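Local coordinates for ankyrin repeat and SAM domain-containing protein 4B (Mus musculus, PDB 5F3X) that probably acts as a scaffold, its SAM domain and C-terminal PDZ-binding motif being modules that commonly mediate protein-protein interactions, at residues 24-33 against 46-55. Numbering follows the deposited sequence.
Sequences FLPIFMREQI and LQNIHMQLGP
Met51 extends with CG anti to its backbone N (chi1 -177°) and then bends at chi3 (-43°), which brings its methyl up to the rings of both Phe24 and Phe28; each phenylalanine, with CG anti to its own carbonyl carbon, turns its ring to that methyl. The sulfur lies over one face of the Phe24 ring, SD 4.5 Å from the centroid and 12° off the normal, a Met-aromatic contact. Met51 CE adds an off-centre CH-pi contact to this ring, 3.7 Å from Phe24 CD1. The same methyl meets Phe28 quite differently, at the ring edge and in its plane, with Met51 CE 3.5 Å from Phe28 CE1. At its far end the Phe24 ring crosses Pro55 at about a right angle, CZ lying 3.5 Å from Pro55 CB. An alanine in place of Phe24 is likely to strip the Met51 thioether of its aromatic partner and open a gap beside Pro55. Ile49 extends the apolar seam: its CD1 sits 4.0 Å from Phe28 CE1 and meets Ile33 CD1 tip to tip. Its other branch, CG2, packs 3.7 Å from Glu31 CG, where the bent glutamate chain slides past in the opposite direction. Past Ile49 a Schellman motif with His50 as its C-prime residue ends helix 43-48, before Gln52 in the N-cap position of helix 53-71. Within the all-helical SAM bundle, the contact thus sets helix 25-30 against the junction of these two helices; Phe28 also touches Leu12 of helix 11-18 and Leu38 of helix 35-39, while Met51 rests on Val59 of helix 53-71.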
loop_
_atom_site.group_PDB
_atom_site.type_symbol
_atom_site.label_atom_id
_atom_site.label_comp_id
_atom_site.label_asym_id
_atom_site.label_seq_id
_atom_site.Cartn_x
_atom_site.Cartn_y
_atom_site.Cartn_z
ATOM N N PHE B 24 -9.973 25.181 -6.141
ATOM C CA PHE B 24 -9.730 25.395 -7.567
ATOM C C PHE B 24 -10.240 24.266 -8.451
ATOM O O PHE B 24 -10.138 24.364 -9.668
ATOM C CB PHE B 24 -8.243 25.643 -7.814
ATOM C CG PHE B 24 -7.707 26.802 -7.015
ATOM C CD1 PHE B 24 -7.931 28.115 -7.431
ATOM C CD2 PHE B 24 -7.022 26.586 -5.818
ATOM C CE1 PHE B 24 -7.473 29.186 -6.682
ATOM C CE2 PHE B 24 -6.553 27.659 -5.063
ATOM C CZ PHE B 24 -6.799 28.968 -5.498
ATOM N N LEU B 25 -10.814 23.214 -7.880
ATOM C CA LEU B 25 -11.352 22.146 -8.717
ATOM C C LEU B 25 -12.423 22.631 -9.693
ATOM O O LEU B 25 -12.399 22.197 -10.855
ATOM C CB LEU B 25 -11.872 21.014 -7.821
ATOM C CG LEU B 25 -12.166 19.701 -8.547
ATOM C CD1 LEU B 25 -10.961 19.265 -9.346
ATOM C CD2 LEU B 25 -12.567 18.614 -7.586
ATOM N N PRO B 26 -13.365 23.499 -9.323
ATOM C CA PRO B 26 -14.335 23.954 -10.334
ATOM C C PRO B 26 -13.730 24.791 -11.461
ATOM O O PRO B 26 -14.238 24.707 -12.585
ATOM C CB PRO B 26 -15.363 24.747 -9.512
ATOM C CG PRO B 26 -14.705 25.039 -8.227
ATOM C CD PRO B 26 -13.776 23.906 -7.965
ATOM N N ILE B 27 -12.666 25.575 -11.220
ATOM C CA ILE B 27 -12.061 26.334 -12.319
ATOM C C ILE B 27 -11.199 25.426 -13.193
ATOM O O ILE B 27 -11.230 25.527 -14.425
ATOM C CB ILE B 27 -11.260 27.549 -11.808
ATOM C CG1 ILE B 27 -10.674 28.358 -12.977
ATOM C CG2 ILE B 27 -10.093 27.125 -10.955
ATOM C CD1 ILE B 27 -11.583 29.399 -13.606
ATOM N N PHE B 28 -10.439 24.510 -12.591
ATOM C CA PHE B 28 -9.664 23.586 -13.410
ATOM C C PHE B 28 -10.566 22.750 -14.302
ATOM O O PHE B 28 -10.189 22.408 -15.427
ATOM C CB PHE B 28 -8.809 22.667 -12.541
ATOM C CG PHE B 28 -7.616 23.331 -11.960
ATOM C CD1 PHE B 28 -7.549 24.704 -11.863
ATOM C CD2 PHE B 28 -6.548 22.586 -11.520
ATOM C CE1 PHE B 28 -6.433 25.328 -11.325
ATOM C CE2 PHE B 28 -5.435 23.200 -10.982
ATOM C CZ PHE B 28 -5.376 24.574 -10.886
ATOM N N MET B 29 -11.754 22.406 -13.832
ATOM C CA MET B 29 -12.609 21.585 -14.674
ATOM C C MET B 29 -13.209 22.397 -15.811
ATOM O O MET B 29 -13.324 21.899 -16.934
ATOM C CB MET B 29 -13.683 20.917 -13.826
ATOM C CG MET B 29 -13.121 19.755 -13.025
ATOM S SD MET B 29 -14.379 18.816 -12.162
ATOM C CE MET B 29 -14.888 19.994 -10.885
ATOM N N ARG B 30 -13.580 23.654 -15.557
ATOM C CA ARG B 30 -14.122 24.462 -16.641
ATOM C C ARG B 30 -13.069 24.674 -17.720
ATOM O O ARG B 30 -13.402 24.722 -18.911
ATOM C CB ARG B 30 -14.658 25.799 -16.106
ATOM N N GLU B 31 -11.796 24.753 -17.332
ATOM C CA GLU B 31 -10.709 24.867 -18.294
ATOM C C GLU B 31 -10.252 23.514 -18.816
ATOM O O GLU B 31 -9.285 23.457 -19.583
ATOM C CB GLU B 31 -9.523 25.622 -17.681
ATOM C CG GLU B 31 -9.815 27.072 -17.318
ATOM C CD GLU B 31 -10.110 27.952 -18.526
ATOM O OE1 GLU B 31 -9.664 27.614 -19.652
ATOM O OE2 GLU B 31 -10.795 28.989 -18.346
ATOM N N GLN B 32 -10.919 22.437 -18.409
ATOM C CA GLN B 32 -10.618 21.070 -18.853
ATOM C C GLN B 32 -9.181 20.692 -18.527
ATOM O O GLN B 32 -8.465 20.101 -19.331
ATOM C CB GLN B 32 -10.930 20.879 -20.339
ATOM C CG GLN B 32 -12.428 20.813 -20.593
ATOM C CD GLN B 32 -12.778 20.713 -22.064
ATOM O OE1 GLN B 32 -12.118 20.007 -22.835
ATOM N NE2 GLN B 32 -13.839 21.417 -22.464
ATOM N N ILE B 33 -8.786 20.992 -17.302
ATOM C CA ILE B 33 -7.438 20.735 -16.819
ATOM C C ILE B 33 -7.488 19.475 -15.966
ATOM O O ILE B 33 -7.878 19.521 -14.796
ATOM C CB ILE B 33 -6.920 21.920 -16.005
ATOM C CG1 ILE B 33 -7.008 23.195 -16.847
ATOM C CG2 ILE B 33 -5.509 21.648 -15.493
ATOM C CD1 ILE B 33 -6.545 24.437 -16.113
ATOM N N LEU B 46 -1.086 29.755 -15.254
ATOM C CA LEU B 46 -2.012 29.879 -14.136
ATOM C C LEU B 46 -2.416 31.324 -13.882
ATOM O O LEU B 46 -3.489 31.574 -13.314
ATOM C CB LEU B 46 -1.407 29.265 -12.873
ATOM C CG LEU B 46 -1.111 27.764 -12.971
ATOM C CD1 LEU B 46 -0.305 27.282 -11.787
ATOM C CD2 LEU B 46 -2.404 26.956 -13.175
ATOM N N GLN B 47 -1.561 32.285 -14.258
ATOM C CA GLN B 47 -1.982 33.682 -14.273
ATOM C C GLN B 47 -3.073 33.918 -15.305
ATOM O O GLN B 47 -3.916 34.800 -15.124
ATOM C CB GLN B 47 -0.810 34.597 -14.593
ATOM C CG GLN B 47 -0.059 35.162 -13.421
ATOM C CD GLN B 47 1.033 36.120 -13.875
ATOM O OE1 GLN B 47 0.838 37.331 -13.877
ATOM N NE2 GLN B 47 2.179 35.579 -14.276
ATOM N N ASN B 48 -3.064 33.160 -16.401
ATOM C CA ASN B 48 -4.061 33.394 -17.437
ATOM C C ASN B 48 -5.465 33.035 -16.958
ATOM O O ASN B 48 -6.437 33.680 -17.367
ATOM C CB ASN B 48 -3.680 32.638 -18.709
ATOM C CG ASN B 48 -2.582 33.349 -19.496
ATOM O OD1 ASN B 48 -2.400 34.562 -19.368
ATOM N ND2 ASN B 48 -1.853 32.601 -20.320
ATOM N N ILE B 49 -5.592 32.055 -16.069
ATOM C CA ILE B 49 -6.897 31.695 -15.527
ATOM C C ILE B 49 -7.142 32.426 -14.218
ATOM O O ILE B 49 -7.994 32.013 -13.426
ATOM C CB ILE B 49 -7.076 30.173 -15.384
ATOM C CG1 ILE B 49 -5.969 29.552 -14.530
ATOM C CG2 ILE B 49 -7.162 29.541 -16.782
ATOM C CD1 ILE B 49 -6.212 28.107 -14.171
ATOM N N HIS B 50 -6.330 33.454 -13.937
ATOM C CA HIS B 50 -6.566 34.386 -12.817
ATOM C C HIS B 50 -6.377 33.727 -11.450
ATOM O O HIS B 50 -7.122 34.004 -10.507
ATOM C CB HIS B 50 -7.962 35.018 -12.881
ATOM C CG HIS B 50 -8.326 35.558 -14.225
ATOM N ND1 HIS B 50 -8.080 36.866 -14.591
ATOM C CD2 HIS B 50 -8.921 34.971 -15.290
ATOM C CE1 HIS B 50 -8.499 37.056 -15.829
ATOM N NE2 HIS B 50 -9.015 35.924 -16.275
ATOM N N MET B 51 -5.391 32.844 -11.338
ATOM C CA MET B 51 -4.948 32.369 -10.034
ATOM C C MET B 51 -3.985 33.395 -9.449
ATOM O O MET B 51 -3.058 33.845 -10.132
ATOM C CB MET B 51 -4.281 30.996 -10.165
ATOM C CG MET B 51 -3.851 30.389 -8.844
ATOM S SD MET B 51 -3.655 28.601 -8.917
ATOM C CE MET B 51 -5.105 28.177 -9.867
ATOM N N GLN B 52 -4.209 33.789 -8.201
ATOM C CA GLN B 52 -3.344 34.827 -7.666
ATOM C C GLN B 52 -2.039 34.222 -7.144
ATOM O O GLN B 52 -1.881 33.001 -7.034
ATOM C CB GLN B 52 -4.073 35.616 -6.578
ATOM C CG GLN B 52 -5.420 36.143 -7.043
ATOM C CD GLN B 52 -5.691 37.573 -6.613
ATOM O OE1 GLN B 52 -5.001 38.507 -7.034
ATOM N NE2 GLN B 52 -6.705 37.754 -5.764
ATOM N N LEU B 53 -1.111 35.107 -6.772
ATOM C CA LEU B 53 0.275 34.684 -6.589
ATOM C C LEU B 53 0.404 33.612 -5.513
ATOM O O LEU B 53 1.133 32.628 -5.695
ATOM C CB LEU B 53 1.157 35.889 -6.259
ATOM C CG LEU B 53 2.627 35.638 -5.903
ATOM C CD1 LEU B 53 3.327 34.790 -6.939
ATOM C CD2 LEU B 53 3.324 36.958 -5.801
ATOM N N GLY B 54 -0.316 33.765 -4.403
ATOM C CA GLY B 54 -0.217 32.844 -3.302
ATOM C C GLY B 54 -0.485 31.412 -3.705
ATOM O O GLY B 54 0.353 30.528 -3.512
ATOM N N PRO B 55 -1.667 31.138 -4.262
ATOM C CA PRO B 55 -1.946 29.746 -4.647
ATOM C C PRO B 55 -1.146 29.294 -5.842
ATOM O O PRO B 55 -0.874 28.098 -5.960
ATOM C CB PRO B 55 -3.459 29.725 -4.908
ATOM C CG PRO B 55 -3.929 31.108 -4.820
ATOM C CD PRO B 55 -2.897 31.946 -4.148
#